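Local coordinates for germination protein YpeB (Bacillus megaterium QM B1551, PDB 5BOI) that takes part in the germination of bacterial spores and, in this C-terminal portion built of PepSY-type domains, probably acts as an inhibitory protein, at residues V18-L23 / T58-I62; P132-M137 / G148-F154. All coordinates share one frame. Residues are numbered along the deposited sequence.

Contact 1 of 2, residues V18-L23 / T58-I62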
# COMPACT_ATOMS: atom_id res chain seq x y z
N VAL A 18 20.10 1.93 5.09
CA VAL A 18 18.76 2.04 4.53
C VAL A 18 17.76 2.15 5.67
O VAL A 18 16.92 3.06 5.70
CB VAL A 18 18.42 0.83 3.64
CG1 VAL A 18 17.08 1.02 2.96
CG2 VAL A 18 19.52 0.64 2.59
N ALA A 19 17.89 1.24 6.63
CA ALA A 19 17.02 1.20 7.80
C ALA A 19 17.02 2.51 8.58
O ALA A 19 15.95 3.05 8.90
CB ALA A 19 17.44 0.04 8.71
N ARG A 20 18.20 3.03 8.89
CA ARG A 20 18.32 4.26 9.67
C ARG A 20 17.55 5.41 9.02
O ARG A 20 16.82 6.14 9.69
CB ARG A 20 19.79 4.64 9.83
CG ARG A 20 20.64 3.56 10.49
CD ARG A 20 21.97 4.13 10.97
NE ARG A 20 22.85 3.08 11.49
CZ ARG A 20 22.78 2.58 12.72
NH1 ARG A 20 23.62 1.63 13.10
NH2 ARG A 20 21.86 3.03 13.57
N SER A 21 17.71 5.54 7.71
CA SER A 21 17.06 6.59 6.93
C SER A 21 15.54 6.42 6.85
O SER A 21 14.78 7.35 7.11
CB SER A 21 17.65 6.63 5.53
OG SER A 21 17.39 7.87 4.90
N PHE A 22 15.10 5.21 6.49
CA PHE A 22 13.68 4.89 6.33
C PHE A 22 12.89 5.05 7.62
O PHE A 22 11.74 5.49 7.61
CB PHE A 22 13.55 3.46 5.81
CG PHE A 22 12.20 3.14 5.23
CD1 PHE A 22 11.85 3.58 3.96
CD2 PHE A 22 11.30 2.36 5.94
CE1 PHE A 22 10.61 3.26 3.42
CE2 PHE A 22 10.06 2.03 5.41
CZ PHE A 22 9.72 2.49 4.14
N LEU A 23 13.50 4.67 8.74
CA LEU A 23 12.83 4.61 10.03
C LEU A 23 13.16 5.81 10.90
O LEU A 23 12.72 5.90 12.05
CB LEU A 23 13.20 3.33 10.77
CG LEU A 23 12.80 2.01 10.11
CD1 LEU A 23 13.44 0.86 10.86
CD2 LEU A 23 11.29 1.88 10.09
N THR A 58 11.80 -3.49 16.49
CA THR A 58 11.30 -3.23 15.15
C THR A 58 11.93 -4.23 14.19
O THR A 58 13.13 -4.49 14.26
CB THR A 58 11.61 -1.79 14.68
OG1 THR A 58 10.89 -0.86 15.49
CG2 THR A 58 11.23 -1.59 13.20
N TYR A 59 11.11 -4.79 13.31
CA TYR A 59 11.57 -5.79 12.37
C TYR A 59 11.49 -5.22 10.97
O TYR A 59 10.46 -4.67 10.57
CB TYR A 59 10.74 -7.07 12.48
CG TYR A 59 10.60 -7.55 13.91
CD1 TYR A 59 9.60 -7.06 14.74
CD2 TYR A 59 11.49 -8.49 14.44
CE1 TYR A 59 9.48 -7.49 16.06
CE2 TYR A 59 11.37 -8.93 15.74
CZ TYR A 59 10.36 -8.42 16.55
OH TYR A 59 10.24 -8.85 17.85
N MET A 60 12.57 -5.35 10.22
CA MET A 60 12.62 -4.77 8.90
C MET A 60 13.29 -5.70 7.92
O MET A 60 14.36 -6.26 8.20
CB MET A 60 13.35 -3.43 8.92
CG MET A 60 13.39 -2.79 7.54
SD MET A 60 13.88 -1.05 7.59
CE MET A 60 13.57 -0.56 5.89
N ASP A 61 12.67 -5.87 6.76
CA ASP A 61 13.26 -6.67 5.71
C ASP A 61 13.66 -5.79 4.53
O ASP A 61 12.92 -4.89 4.10
CB ASP A 61 12.29 -7.77 5.27
CG ASP A 61 12.08 -8.81 6.36
OD1 ASP A 61 12.90 -9.75 6.45
OD2 ASP A 61 11.09 -8.70 7.13
N ILE A 62 14.85 -6.04 4.02
CA ILE A 62 15.39 -5.31 2.88
C ILE A 62 15.93 -6.32 1.88
O ILE A 62 16.45 -7.36 2.25
CB ILE A 62 16.50 -4.33 3.31
CG1 ILE A 62 16.07 -3.52 4.53
CG2 ILE A 62 16.92 -3.44 2.15
CD1 ILE A 62 16.96 -2.34 4.85
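Helix 12-22 packs here on one face of strand 57-63 through side chains alone; no hydrogen bond passes between the two segments. The short axes of 18-22 and 58-62 approach to 10.3 Å and make an angle of 120°, so the helix crosses the strand obliquely; V18, A19 and F22 of the helix, with L23 just after F22 in sequence, meet it. On the strand, alternation does the sorting: T58, M60 and I62 point toward the helix, while Y59 points away.

The sulfur contacts centre on M60, whose extended, unbranched chain spans the gap. Its SD lies 3.9 Å from A19 CB and 3.8 Å from L23 CD1. Alanine suits position 19 because its small methyl lets the sulfur come close to the helix backbone, SD being also 3.9 Å from A19 CA. At the chain's tip, M60 CE meets F22 CD2 at 3.7 Å.

Purely aliphatic contacts flank this centre: V18 CB touches I62 CD1 at 3.7 Å, and L23 CD1 reaches T58 CG2 at 4.0 Å, threonine offering its methyl to leucine.

Strands 44-50 and 69-74 pair with the strand's two edges, and the helix lies across this antiparallel sheet, consistent with a PepSY-type unit, A19 resting on L47 and L23 on I49. F22 extends the core toward helix 85-98, packing edge-to-face with F95.

Contact 2 of 2, residues P132-M137 / G148-F154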
# COMPACT_ATOMS: atom_id res chain seq x y z
N PRO A 132 -3.44 -4.66 -7.92
CA PRO A 132 -2.49 -5.69 -7.45
C PRO A 132 -1.14 -5.13 -6.96
O PRO A 132 -0.49 -5.75 -6.12
CB PRO A 132 -2.27 -6.55 -8.69
CG PRO A 132 -3.53 -6.39 -9.49
CD PRO A 132 -3.93 -4.97 -9.28
N ASP A 133 -0.74 -3.98 -7.48
CA ASP A 133 0.57 -3.39 -7.19
C ASP A 133 0.44 -2.42 -6.01
O ASP A 133 0.37 -1.19 -6.19
CB ASP A 133 1.12 -2.69 -8.43
CG ASP A 133 1.41 -3.67 -9.57
OD1 ASP A 133 0.96 -4.84 -9.48
OD2 ASP A 133 2.07 -3.29 -10.55
N SER A 134 0.41 -2.97 -4.81
CA SER A 134 -0.01 -2.20 -3.64
C SER A 134 1.05 -2.05 -2.55
O SER A 134 1.97 -2.86 -2.41
CB SER A 134 -1.27 -2.82 -3.04
OG SER A 134 -1.02 -4.11 -2.50
N VAL A 135 0.89 -0.99 -1.78
CA VAL A 135 1.76 -0.71 -0.64
C VAL A 135 0.85 -0.52 0.57
O VAL A 135 -0.14 0.21 0.49
CB VAL A 135 2.60 0.52 -0.87
CG1 VAL A 135 3.43 0.83 0.39
CG2 VAL A 135 3.51 0.33 -2.08
N LYS A 136 1.19 -1.18 1.68
CA LYS A 136 0.35 -1.14 2.87
C LYS A 136 1.10 -0.37 3.95
O LYS A 136 2.31 -0.54 4.10
CB LYS A 136 0.01 -2.54 3.37
CG LYS A 136 -1.05 -3.27 2.55
CD LYS A 136 -0.95 -4.77 2.71
CE LYS A 136 -1.86 -5.49 1.72
NZ LYS A 136 -2.92 -4.58 1.20
N MET A 137 0.39 0.47 4.69
CA MET A 137 1.01 1.29 5.73
C MET A 137 0.17 1.30 6.98
O MET A 137 -1.06 1.28 6.89
CB MET A 137 1.20 2.72 5.27
CG MET A 137 1.93 2.88 3.98
SD MET A 137 2.46 4.58 3.91
CE MET A 137 3.56 4.66 5.33
N GLY A 148 4.13 0.36 10.57
CA GLY A 148 4.08 -0.82 9.74
C GLY A 148 4.17 -0.38 8.29
O GLY A 148 3.71 0.72 7.95
N PHE A 149 4.77 -1.23 7.45
CA PHE A 149 4.97 -0.94 6.02
C PHE A 149 5.16 -2.24 5.25
O PHE A 149 5.85 -3.14 5.71
CB PHE A 149 6.19 -0.01 5.83
CG PHE A 149 6.57 0.24 4.39
CD1 PHE A 149 5.95 1.25 3.66
CD2 PHE A 149 7.58 -0.49 3.78
CE1 PHE A 149 6.30 1.49 2.34
CE2 PHE A 149 7.94 -0.25 2.46
CZ PHE A 149 7.30 0.75 1.75
N SER A 150 4.53 -2.35 4.08
CA SER A 150 4.79 -3.49 3.24
C SER A 150 4.70 -3.09 1.78
O SER A 150 3.64 -2.67 1.33
CB SER A 150 3.82 -4.62 3.51
OG SER A 150 3.97 -5.63 2.51
N ALA A 151 5.81 -3.21 1.06
CA ALA A 151 5.78 -2.95 -0.38
C ALA A 151 5.97 -4.24 -1.16
O ALA A 151 6.44 -4.22 -2.30
CB ALA A 151 6.84 -1.93 -0.76
N LYS A 152 5.61 -5.36 -0.55
CA LYS A 152 5.88 -6.66 -1.17
C LYS A 152 5.10 -6.80 -2.48
O LYS A 152 5.67 -7.20 -3.50
CB LYS A 152 5.53 -7.79 -0.20
CG LYS A 152 6.52 -7.90 0.97
CD LYS A 152 6.11 -8.97 1.97
CE LYS A 152 6.56 -10.35 1.53
NZ LYS A 152 6.63 -11.31 2.67
N ASP A 153 3.81 -6.44 -2.46
CA ASP A 153 2.98 -6.53 -3.66
C ASP A 153 3.49 -5.59 -4.75
O ASP A 153 3.65 -5.98 -5.90
CB ASP A 153 1.52 -6.20 -3.33
CG ASP A 153 0.86 -7.27 -2.49
OD1 ASP A 153 1.26 -8.45 -2.61
OD2 ASP A 153 -0.07 -6.95 -1.71
N PHE A 154 3.77 -4.35 -4.37
CA PHE A 154 4.22 -3.32 -5.30
C PHE A 154 5.54 -3.69 -5.96
O PHE A 154 5.70 -3.53 -7.17
CB PHE A 154 4.37 -1.99 -4.58
CG PHE A 154 4.84 -0.86 -5.46
CD1 PHE A 154 4.06 -0.40 -6.49
CD2 PHE A 154 6.05 -0.24 -5.21
CE1 PHE A 154 4.49 0.65 -7.30
CE2 PHE A 154 6.49 0.82 -6.00
CZ PHE A 154 5.70 1.26 -7.04
O HOH W 1 2.48 -5.12 -0.40
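V135 fills the apolar centre: CG1 lies 3.5 Å from F149 CE1, and CG2 lies 3.5 Å from F154 CB, the compact branched side chain fitting between two large aromatic residues. M137 extends this face, its CG 4.3 Å from F149 CD1. The backbones form an antiparallel hairpin. K136 and S150 are a hydrogen-bonded pair (K136 N to S150 O and S150 N to K136 O, both 2.9 Å), M137 and F149 a non-hydrogen-bonded one; the long lysine and small polar serine suit the opposite, more open face. Beyond S150 pairing gives way to a helix with A151 at its N-cap. A water bridges the opening, donating to S134 O (3.1 Å) and accepting from D153 N (2.8 Å), beside a weak hydrogen bond, F154 N to S134 O, 3.0 Å. At the polar edge D133 forms a salt bridge with R161 and D153 with K157. Strands 115-123 and 69-74 flank the hairpin, and helix 85-98 packs on M137 and F149.

Overall arrangement
Contact 1 closes before contact 2 opens along the chain, and their centres lie 15 Å apart within the region assigned to the YpeB PepSY1 and PepSY2 domains. Strand 69-74 joins them: it pairs antiparallel with strand 57-63 of contact 1 and with strand 146-150 of contact 2, making one continuous sheet. The helical side is shared as well, since F22 and F149 meet edge-to-face, F22 CZ lying 3.7 Å from F149 CE2, and both contacts border helix 85-98. Contact 2 sits near the centre of the chain and contact 1 farther out, consistent with two successive PepSY-type units joined through a common sheet and an aromatic core.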